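Side-chain contacts in putative transcriptional regulator MarR (Geobacillus stearothermophilus, PDB 2RDP), which probably binds DNA as a dimeric transcriptional regulator of the MarR family, through a winged-helix domain: residues Pro43-Leu48 and Glu112-Arg117; Leu48-Glu53 and Asn64-Ala69. All coordinates share one frame; numbering follows the deposited sequence. Where two conformers were deposited one is given.

Contact 1. Residues Pro43-Leu48 and Glu112-Arg117; sequences PQFVAL and EVIEKR
F45 carries this contact from the side of helix 42-54. Its ring reaches across to V113, I114 and R117 of helix 104-124. The tight part is at V113, which is buried and also packs on I34, L35 and Y38. F45 CE1 and V113 CG1 make the closest touch, at 3.5 Å. F45 CD1 lies 3.7 Å from V113 CG1, and this one methyl approaches the ring obliquely. With chi1 at 171°, V113 turns CG1 away from its backbone N and out to the F45 ring.

I114 and R117 are partly exposed. I114 makes the wider contact, at the ring edge, with its CG1 4.1 Å from F45 CE1. R117 CD approaches F45 CZ obliquely, at 3.8 Å. The guanidinium and phenyl planes are 24° apart, but the aliphatic chain does the touching. The polar end of R117 turns to the second subunit, where NE forms a salt bridge with E17. R21 of that subunit packs on F45, I114 and R117. The axes of the two segments come no nearer than 11.9 Å, and only 153 Å² is buried. One aromatic side chain bridges two crossing helices, joining the winged-helix domain to the long helix that leads into the dimerisation region of the MarR fold.

Contact 2. Residues Leu48-Glu53 and Asn64-Ala69; sequences LQWLLE and NKMYLA
W50 of helix 42-54 lays its indole against K65 and M66, and the contact is mostly apolar. K65 covers one face. Its CB sits 3.9 Å from the centroid of the five-membered ring, 13° off the ring normal, which makes a CH-pi contact. K65 CD is anti to CA (chi2 -178°), which carries it out over the benzo ring, 3.6 Å from W50 CE3. Beyond CD the chain bends, and its NZ makes a long, weak ion pair with E54. M66, a selenomethionine, touches the pyrrole part obliquely: its CG is 3.7 Å from W50 CD1. Y22 of the second subunit also meets the W50 ring, with the planes at about 60°.

Polar contacts are few. W50 NE1 donates to a water 2.9 Å away, at the indole edge and in its plane. That water gives a weak bond to K65 O, at 3.3 Å. The opposite face of the indole has the Q49 amide, with NE2 4.0 Å above the plane.

Replacing W50 with an alanine is likely to leave the K65 methylenes without their aromatic face and the bridging water without its indole donor.

The contact joins two helices of a winged-helix domain; helix 59-66 and helix 70-82 form its helix-turn-helix, and helix 70-82 probably reads the DNA.

Overall arrangement
Both contacts use helix 42-54, and L48 belongs to both. Their centres are 12 Å apart. Contact 1 ties this helix to helix 104-124, and contact 2 ties it to helix 59-66. M66 of contact 2 reaches back to the first half of helix 42-54: its CE is 3.5 Å from P43 O, and its SE is 3.9 Å from A47 CA. I114 and L52 also touch. Both contacts meet the second subunit: its R21, met in contact 1, also makes a salt bridge with E53 of contact 2. The V113 side chain is about 8 Å from the sodium ion bound at L35, Y38 and I40. The R117 side chain lies about 3 Å from a phosphate, probably from the crystallisation liquor.

Contact 1. Residues Pro43-Leu48 and Glu112-Arg117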
ATOM      1  N   PRO A  43       6.197   6.162  -8.022  1.00 56.06           N
ATOM      2  CA  PRO A  43       7.212   5.127  -8.355  1.00 54.94           C
ATOM      3  C   PRO A  43       8.672   5.648  -8.337  1.00 55.17           C
ATOM      4  O   PRO A  43       9.603   4.850  -8.095  1.00 55.89           O
ATOM      5  CB  PRO A  43       6.808   4.650  -9.750  1.00 54.77           C
ATOM      6  CG  PRO A  43       5.510   5.297 -10.046  1.00 55.86           C
ATOM      7  CD  PRO A  43       5.376   6.512  -9.193  1.00 55.13           C
ATOM      8  N   GLN A  44       8.871   6.954  -8.556  1.00 53.74           N
ATOM      9  CA  GLN A  44      10.179   7.545  -8.390  1.00 54.14           C
ATOM     10  C   GLN A  44      10.578   7.568  -6.908  1.00 54.67           C
ATOM     11  O   GLN A  44      11.708   7.210  -6.566  1.00 54.64           O
ATOM     12  CB  GLN A  44      10.263   8.932  -9.029  1.00 53.83           C
ATOM     13  CG  GLN A  44      10.096   8.908 -10.540  1.00 54.75           C
ATOM     14  CD  GLN A  44       9.896  10.316 -11.130  1.00 58.97           C
ATOM     15  OE1 GLN A  44       9.690  11.284 -10.413  1.00 59.03           O
ATOM     16  NE2 GLN A  44       9.965  10.415 -12.445  1.00 59.49           N
ATOM     17  N   PHE A  45       9.650   7.947  -6.021  1.00 55.51           N
ATOM     18  CA  PHE A  45       9.868   7.739  -4.586  1.00 55.62           C
ATOM     19  C   PHE A  45      10.364   6.304  -4.260  1.00 55.65           C
ATOM     20  O   PHE A  45      11.441   6.132  -3.670  1.00 55.87           O
ATOM     21  CB  PHE A  45       8.645   8.146  -3.743  1.00 55.60           C
ATOM     22  CG  PHE A  45       8.798   7.810  -2.289  1.00 55.70           C
ATOM     23  CD1 PHE A  45       9.566   8.610  -1.453  1.00 55.15           C
ATOM     24  CD2 PHE A  45       8.227   6.648  -1.772  1.00 58.30           C
ATOM     25  CE1 PHE A  45       9.758   8.275  -0.118  1.00 53.98           C
ATOM     26  CE2 PHE A  45       8.393   6.312  -0.409  1.00 58.65           C
ATOM     27  CZ  PHE A  45       9.165   7.153   0.410  1.00 54.90           C
ATOM     28  N   VAL A  46       9.618   5.282  -4.683  1.00 55.76           N
ATOM     29  CA  VAL A  46      10.017   3.894  -4.415  1.00 55.43           C
ATOM     30  C   VAL A  46      11.426   3.589  -4.953  1.00 55.40           C
ATOM     31  O   VAL A  46      12.268   3.029  -4.237  1.00 55.27           O
ATOM     32  CB  VAL A  46       8.984   2.897  -4.972  1.00 55.97           C
ATOM     33  CG1 VAL A  46       9.431   1.460  -4.770  1.00 55.91           C
ATOM     34  CG2 VAL A  46       7.589   3.124  -4.303  1.00 57.73           C
ATOM     35  N   ALA A  47      11.676   3.962  -6.221  1.00 54.47           N
ATOM     36  CA  ALA A  47      12.959   3.727  -6.855  1.00 53.22           C
ATOM     37  C   ALA A  47      14.097   4.381  -6.058  1.00 53.47           C
ATOM     38  O   ALA A  47      15.094   3.717  -5.736  1.00 53.67           O
ATOM     39  CB  ALA A  47      12.936   4.227  -8.303  1.00 52.16           C
ATOM     40  N   LEU A  48      13.943   5.673  -5.755  1.00 54.26           N
ATOM     41  CA  LEU A  48      14.929   6.461  -5.011  1.00 55.78           C
ATOM     42  C   LEU A  48      15.206   5.938  -3.600  1.00 56.98           C
ATOM     43  O   LEU A  48      16.357   5.859  -3.175  1.00 58.11           O
ATOM     44  CB  LEU A  48      14.514   7.929  -4.957  1.00 55.58           C
ATOM     45  CG  LEU A  48      14.496   8.728  -6.273  1.00 56.06           C
ATOM     46  CD1 LEU A  48      13.817  10.063  -6.075  1.00 54.35           C
ATOM     47  CD2 LEU A  48      15.880   8.916  -6.824  1.00 51.63           C
ATOM     48  N   GLU A 112      14.015  14.267   2.393  1.00 60.07           N
ATOM     49  CA  GLU A 112      13.022  15.221   2.794  1.00 59.34           C
ATOM     50  C   GLU A 112      11.631  14.601   2.835  1.00 58.08           C
ATOM     51  O   GLU A 112      10.858  14.892   3.734  1.00 58.01           O
ATOM     52  CB  GLU A 112      13.058  16.383   1.824  1.00 60.23           C
ATOM     53  CG  GLU A 112      12.349  17.599   2.322  1.00 64.89           C
ATOM     54  CD  GLU A 112      12.659  18.837   1.520  1.00 70.97           C
ATOM     55  OE1 GLU A 112      13.447  18.779   0.524  1.00 71.91           O
ATOM     56  OE2 GLU A 112      12.088  19.883   1.909  1.00 74.34           O
ATOM     57  N   VAL A 113      11.310  13.735   1.874  1.00 56.59           N
ATOM     58  CA  VAL A 113       9.997  13.077   1.861  1.00 55.15           C
ATOM     59  C   VAL A 113       9.887  12.121   3.055  1.00 55.05           C
ATOM     60  O   VAL A 113       8.897  12.110   3.758  1.00 54.97           O
ATOM     61  CB  VAL A 113       9.708  12.335   0.521  1.00 54.95           C
ATOM     62  CG1 VAL A 113       8.429  11.475   0.619  1.00 53.29           C
ATOM     63  CG2 VAL A 113       9.627  13.314  -0.636  1.00 52.94           C
ATOM     64  N   ILE A 114      10.929  11.343   3.290  1.00 55.13           N
ATOM     65  CA  ILE A 114      10.966  10.434   4.420  1.00 56.18           C
ATOM     66  C   ILE A 114      10.833  11.132   5.781  1.00 56.07           C
ATOM     67  O   ILE A 114      10.132  10.650   6.659  1.00 56.44           O
ATOM     68  CB  ILE A 114      12.196   9.509   4.356  1.00 56.78           C
ATOM     69  CG1 ILE A 114      11.922   8.393   3.327  1.00 57.94           C
ATOM     70  CG2 ILE A 114      12.489   8.919   5.746  1.00 55.58           C
ATOM     71  CD1 ILE A 114      13.159   7.610   2.949  1.00 61.61           C
ATOM     72  N   GLU A 115      11.461  12.283   5.925  1.00 56.36           N
ATOM     73  CA  GLU A 115      11.383  13.067   7.159  1.00 57.44           C
ATOM     74  C   GLU A 115       9.952  13.586   7.410  1.00 56.38           C
ATOM     75  O   GLU A 115       9.448  13.564   8.534  1.00 56.01           O
ATOM     76  CB  GLU A 115      12.382  14.201   7.097  1.00 57.25           C
ATOM     77  CG  GLU A 115      12.238  15.203   8.233  1.00 64.78           C
ATOM     78  CD  GLU A 115      13.479  16.084   8.368  1.00 73.68           C
ATOM     79  OE1 GLU A 115      14.337  16.065   7.429  1.00 76.61           O
ATOM     80  OE2 GLU A 115      13.607  16.783   9.410  1.00 77.45           O
ATOM     81  N   LYS A 116       9.293  13.999   6.337  1.00 55.98           N
ATOM     82  CA  LYS A 116       7.908  14.423   6.376  1.00 55.40           C
ATOM     83  C   LYS A 116       6.974  13.246   6.707  1.00 54.14           C
ATOM     84  O   LYS A 116       6.006  13.424   7.441  1.00 54.01           O
ATOM     85  CB  LYS A 116       7.576  15.110   5.037  1.00 55.96           C
ATOM     86  CG  LYS A 116       6.149  15.595   4.881  1.00 59.82           C
ATOM     87  CD  LYS A 116       5.827  16.893   5.638  1.00 63.33           C
ATOM     88  CE  LYS A 116       4.350  16.918   6.140  1.00 65.02           C
ATOM     89  NZ  LYS A 116       4.105  16.058   7.378  1.00 66.17           N
ATOM     90  N   ARG A 117       7.299  12.049   6.200  1.00 52.92           N
ATOM     91  CA  ARG A 117       6.580  10.786   6.498  1.00 52.43           C
ATOM     92  C   ARG A 117       6.725  10.402   7.968  1.00 51.88           C
ATOM     93  O   ARG A 117       5.770   9.940   8.613  1.00 51.58           O
ATOM     94  CB  ARG A 117       7.074   9.630   5.616  1.00 52.12           C
ATOM     95  CG  ARG A 117       6.587   9.683   4.154  1.00 55.15           C
ATOM     96  CD  ARG A 117       7.116   8.501   3.305  1.00 52.75           C
ATOM     97  NE  ARG A 117       6.566   7.243   3.813  1.00 58.17           N
ATOM     98  CZ  ARG A 117       5.518   6.600   3.305  1.00 58.53           C
ATOM     99  NH1 ARG A 117       4.876   7.068   2.235  1.00 58.25           N
ATOM    100  NH2 ARG A 117       5.102   5.486   3.889  1.00 59.33           N
TER

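Contact 2. Residues Leu48-Glu53 and Asn64-Ala69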
ATOM      1  N   LEU A  48      13.943   5.673  -5.755  1.00 54.26           N
ATOM      2  CA  LEU A  48      14.929   6.461  -5.011  1.00 55.78           C
ATOM      3  C   LEU A  48      15.206   5.938  -3.600  1.00 56.98           C
ATOM      4  O   LEU A  48      16.357   5.859  -3.175  1.00 58.11           O
ATOM      5  CB  LEU A  48      14.514   7.929  -4.957  1.00 55.58           C
ATOM      6  CG  LEU A  48      14.496   8.728  -6.273  1.00 56.06           C
ATOM      7  CD1 LEU A  48      13.817  10.063  -6.075  1.00 54.35           C
ATOM      8  CD2 LEU A  48      15.880   8.916  -6.824  1.00 51.63           C
ATOM      9  N   GLN A  49      14.152   5.608  -2.873  1.00 58.14           N
ATOM     10  CA  GLN A  49      14.278   4.989  -1.569  1.00 59.96           C
ATOM     11  C   GLN A  49      15.058   3.647  -1.622  1.00 59.09           C
ATOM     12  O   GLN A  49      15.821   3.364  -0.723  1.00 58.96           O
ATOM     13  CB  GLN A  49      12.877   4.850  -0.955  1.00 61.76           C
ATOM     14  CG  GLN A  49      12.734   3.785   0.150  1.00 69.31           C
ATOM     15  CD  GLN A  49      12.105   2.443  -0.306  1.00 74.61           C
ATOM     16  OE1 GLN A  49      11.199   2.419  -1.151  1.00 76.05           O
ATOM     17  NE2 GLN A  49      12.582   1.323   0.292  1.00 74.92           N
ATOM     18  N   TRP A  50      14.877   2.837  -2.672  1.00 58.20           N
ATOM     19  CA  TRP A  50      15.652   1.592  -2.833  1.00 57.21           C
ATOM     20  C   TRP A  50      17.139   1.882  -3.026  1.00 57.35           C
ATOM     21  O   TRP A  50      17.983   1.204  -2.464  1.00 57.91           O
ATOM     22  CB  TRP A  50      15.134   0.724  -4.006  1.00 56.45           C
ATOM     23  CG  TRP A  50      13.970  -0.128  -3.660  1.00 54.57           C
ATOM     24  CD1 TRP A  50      12.718  -0.092  -4.223  1.00 54.65           C
ATOM     25  CD2 TRP A  50      13.917  -1.132  -2.644  1.00 55.05           C
ATOM     26  NE1 TRP A  50      11.897  -1.007  -3.628  1.00 51.60           N
ATOM     27  CE2 TRP A  50      12.602  -1.662  -2.651  1.00 55.01           C
ATOM     28  CE3 TRP A  50      14.854  -1.639  -1.719  1.00 54.88           C
ATOM     29  CZ2 TRP A  50      12.193  -2.678  -1.758  1.00 55.92           C
ATOM     30  CZ3 TRP A  50      14.453  -2.656  -0.844  1.00 56.04           C
ATOM     31  CH2 TRP A  50      13.134  -3.169  -0.879  1.00 55.84           C
ATOM     32  N   LEU A  51      17.454   2.892  -3.823  1.00 57.45           N
ATOM     33  CA  LEU A  51      18.831   3.303  -4.037  1.00 58.12           C
ATOM     34  C   LEU A  51      19.467   3.887  -2.773  1.00 59.26           C
ATOM     35  O   LEU A  51      20.644   3.646  -2.495  1.00 59.08           O
ATOM     36  CB  LEU A  51      18.897   4.323  -5.175  1.00 58.07           C
ATOM     37  CG  LEU A  51      18.598   3.797  -6.584  1.00 56.61           C
ATOM     38  CD1 LEU A  51      18.366   4.958  -7.518  1.00 54.49           C
ATOM     39  CD2 LEU A  51      19.719   2.906  -7.070  1.00 55.11           C
ATOM     40  N   LEU A  52      18.697   4.672  -2.024  1.00 60.18           N
ATOM     41  CA  LEU A  52      19.161   5.200  -0.744  1.00 61.33           C
ATOM     42  C   LEU A  52      19.477   4.043   0.217  1.00 62.34           C
ATOM     43  O   LEU A  52      20.547   4.012   0.827  1.00 62.80           O
ATOM     44  CB  LEU A  52      18.122   6.151  -0.121  1.00 60.92           C
ATOM     45  CG  LEU A  52      18.448   6.899   1.190  1.00 60.33           C
ATOM     46  CD1 LEU A  52      19.474   7.973   0.959  1.00 59.86           C
ATOM     47  CD2 LEU A  52      17.183   7.489   1.828  1.00 59.46           C
ATOM     48  N   GLU A  53      18.567   3.080   0.289  0.50 62.60           N
ATOM     49  CA  GLU A  53      18.663   1.995   1.254  0.50 63.09           C
ATOM     50  C   GLU A  53      19.634   0.868   0.860  0.50 63.22           C
ATOM     51  O   GLU A  53      20.236   0.232   1.733  0.50 63.43           O
ATOM     52  CB  GLU A  53      17.257   1.478   1.583  0.50 62.94           C
ATOM     53  CG  GLU A  53      16.455   2.478   2.444  0.50 63.08           C
ATOM     54  CD  GLU A  53      14.971   2.191   2.462  0.50 63.50           C
ATOM     55  OE1 GLU A  53      14.554   1.193   1.832  0.50 64.95           O
ATOM     56  OE2 GLU A  53      14.218   2.965   3.097  0.50 63.79           O
ATOM     57  N   ASN A  64      13.570  -6.068  -9.788  1.00 51.03           N
ATOM     58  CA  ASN A  64      13.238  -7.186  -8.870  1.00 51.60           C
ATOM     59  C   ASN A  64      12.762  -6.748  -7.488  1.00 52.32           C
ATOM     60  O   ASN A  64      11.916  -7.421  -6.886  1.00 52.28           O
ATOM     61  CB  ASN A  64      14.395  -8.189  -8.749  1.00 51.25           C
ATOM     62  CG  ASN A  64      14.506  -9.103  -9.977  1.00 51.87           C
ATOM     63  OD1 ASN A  64      13.535  -9.274 -10.714  1.00 52.50           O
ATOM     64  ND2 ASN A  64      15.687  -9.691 -10.198  1.00 52.20           N
ATOM     65  N   LYS A  65      13.315  -5.626  -7.013  1.00 52.98           N
ATOM     66  CA  LYS A  65      12.905  -4.982  -5.766  1.00 54.32           C
ATOM     67  C   LYS A  65      11.543  -4.342  -5.831  1.00 55.31           C
ATOM     68  O   LYS A  65      10.831  -4.311  -4.851  1.00 56.43           O
ATOM     69  CB  LYS A  65      13.979  -3.998  -5.290  1.00 53.98           C
ATOM     70  CG  LYS A  65      15.101  -4.806  -4.652  1.00 56.37           C
ATOM     71  CD  LYS A  65      16.227  -4.006  -4.086  1.00 62.71           C
ATOM     72  CE  LYS A  65      17.301  -4.976  -3.529  1.00 67.75           C
ATOM     73  NZ  LYS A  65      16.747  -5.928  -2.496  1.00 69.53           N
HETATM   74  N   MSE A  66      11.160  -3.878  -7.011  1.00 56.02           N
HETATM   75  CA  MSE A  66       9.924  -3.130  -7.189  1.00 55.67           C
HETATM   76  C   MSE A  66       8.846  -3.955  -7.809  1.00 55.35           C
HETATM   77  O   MSE A  66       7.711  -3.477  -7.939  1.00 55.16           O
HETATM   78  CB  MSE A  66      10.181  -1.936  -8.093  1.00 56.26           C
HETATM   79  CG  MSE A  66      11.077  -0.934  -7.463  1.00 58.33           C
HETATM   80 SE   MSE A  66      11.308   0.655  -8.560  0.80 65.90          SE
HETATM   81  CE  MSE A  66       9.472   1.405  -8.589  1.00 61.98           C
ATOM     82  N   TYR A  67       9.197  -5.198  -8.177  1.00 55.41           N
ATOM     83  CA  TYR A  67       8.279  -6.155  -8.786  1.00 55.46           C
ATOM     84  C   TYR A  67       7.739  -5.666 -10.136  1.00 55.49           C
ATOM     85  O   TYR A  67       6.582  -5.915 -10.456  1.00 54.82           O
ATOM     86  CB  TYR A  67       7.136  -6.524  -7.824  1.00 56.43           C
ATOM     87  CG  TYR A  67       7.654  -7.201  -6.567  1.00 57.84           C
ATOM     88  CD1 TYR A  67       8.144  -8.521  -6.622  1.00 60.01           C
ATOM     89  CD2 TYR A  67       7.670  -6.535  -5.337  1.00 55.37           C
ATOM     90  CE1 TYR A  67       8.645  -9.141  -5.487  1.00 60.92           C
ATOM     91  CE2 TYR A  67       8.170  -7.148  -4.201  1.00 56.84           C
ATOM     92  CZ  TYR A  67       8.655  -8.439  -4.287  1.00 60.11           C
ATOM     93  OH  TYR A  67       9.151  -9.087  -3.175  1.00 62.32           O
ATOM     94  N   LEU A  68       8.600  -4.989 -10.909  1.00 54.36           N
ATOM     95  CA  LEU A  68       8.258  -4.473 -12.238  1.00 53.95           C
ATOM     96  C   LEU A  68       8.957  -5.276 -13.311  1.00 52.83           C
ATOM     97  O   LEU A  68       9.986  -5.874 -13.012  1.00 53.54           O
ATOM     98  CB  LEU A  68       8.661  -2.996 -12.362  1.00 53.70           C
ATOM     99  CG  LEU A  68       7.971  -2.066 -11.363  1.00 53.54           C
ATOM    100  CD1 LEU A  68       8.577  -0.682 -11.494  1.00 53.59           C
ATOM    101  CD2 LEU A  68       6.420  -2.048 -11.594  1.00 52.89           C
ATOM    102  N   ALA A  69       8.417  -5.289 -14.543  1.00 51.05           N
ATOM    103  CA  ALA A  69       9.200  -5.700 -15.716  1.00 49.49           C
ATOM    104  C   ALA A  69      10.361  -4.742 -15.969  1.00 48.63           C
ATOM    105  O   ALA A  69      10.340  -3.585 -15.573  1.00 48.25           O
ATOM    106  CB  ALA A  69       8.328  -5.848 -16.978  1.00 49.07           C
TER
HETATM  107  O   HOH W   1       9.062  -1.748  -3.649  1.00 61.90           O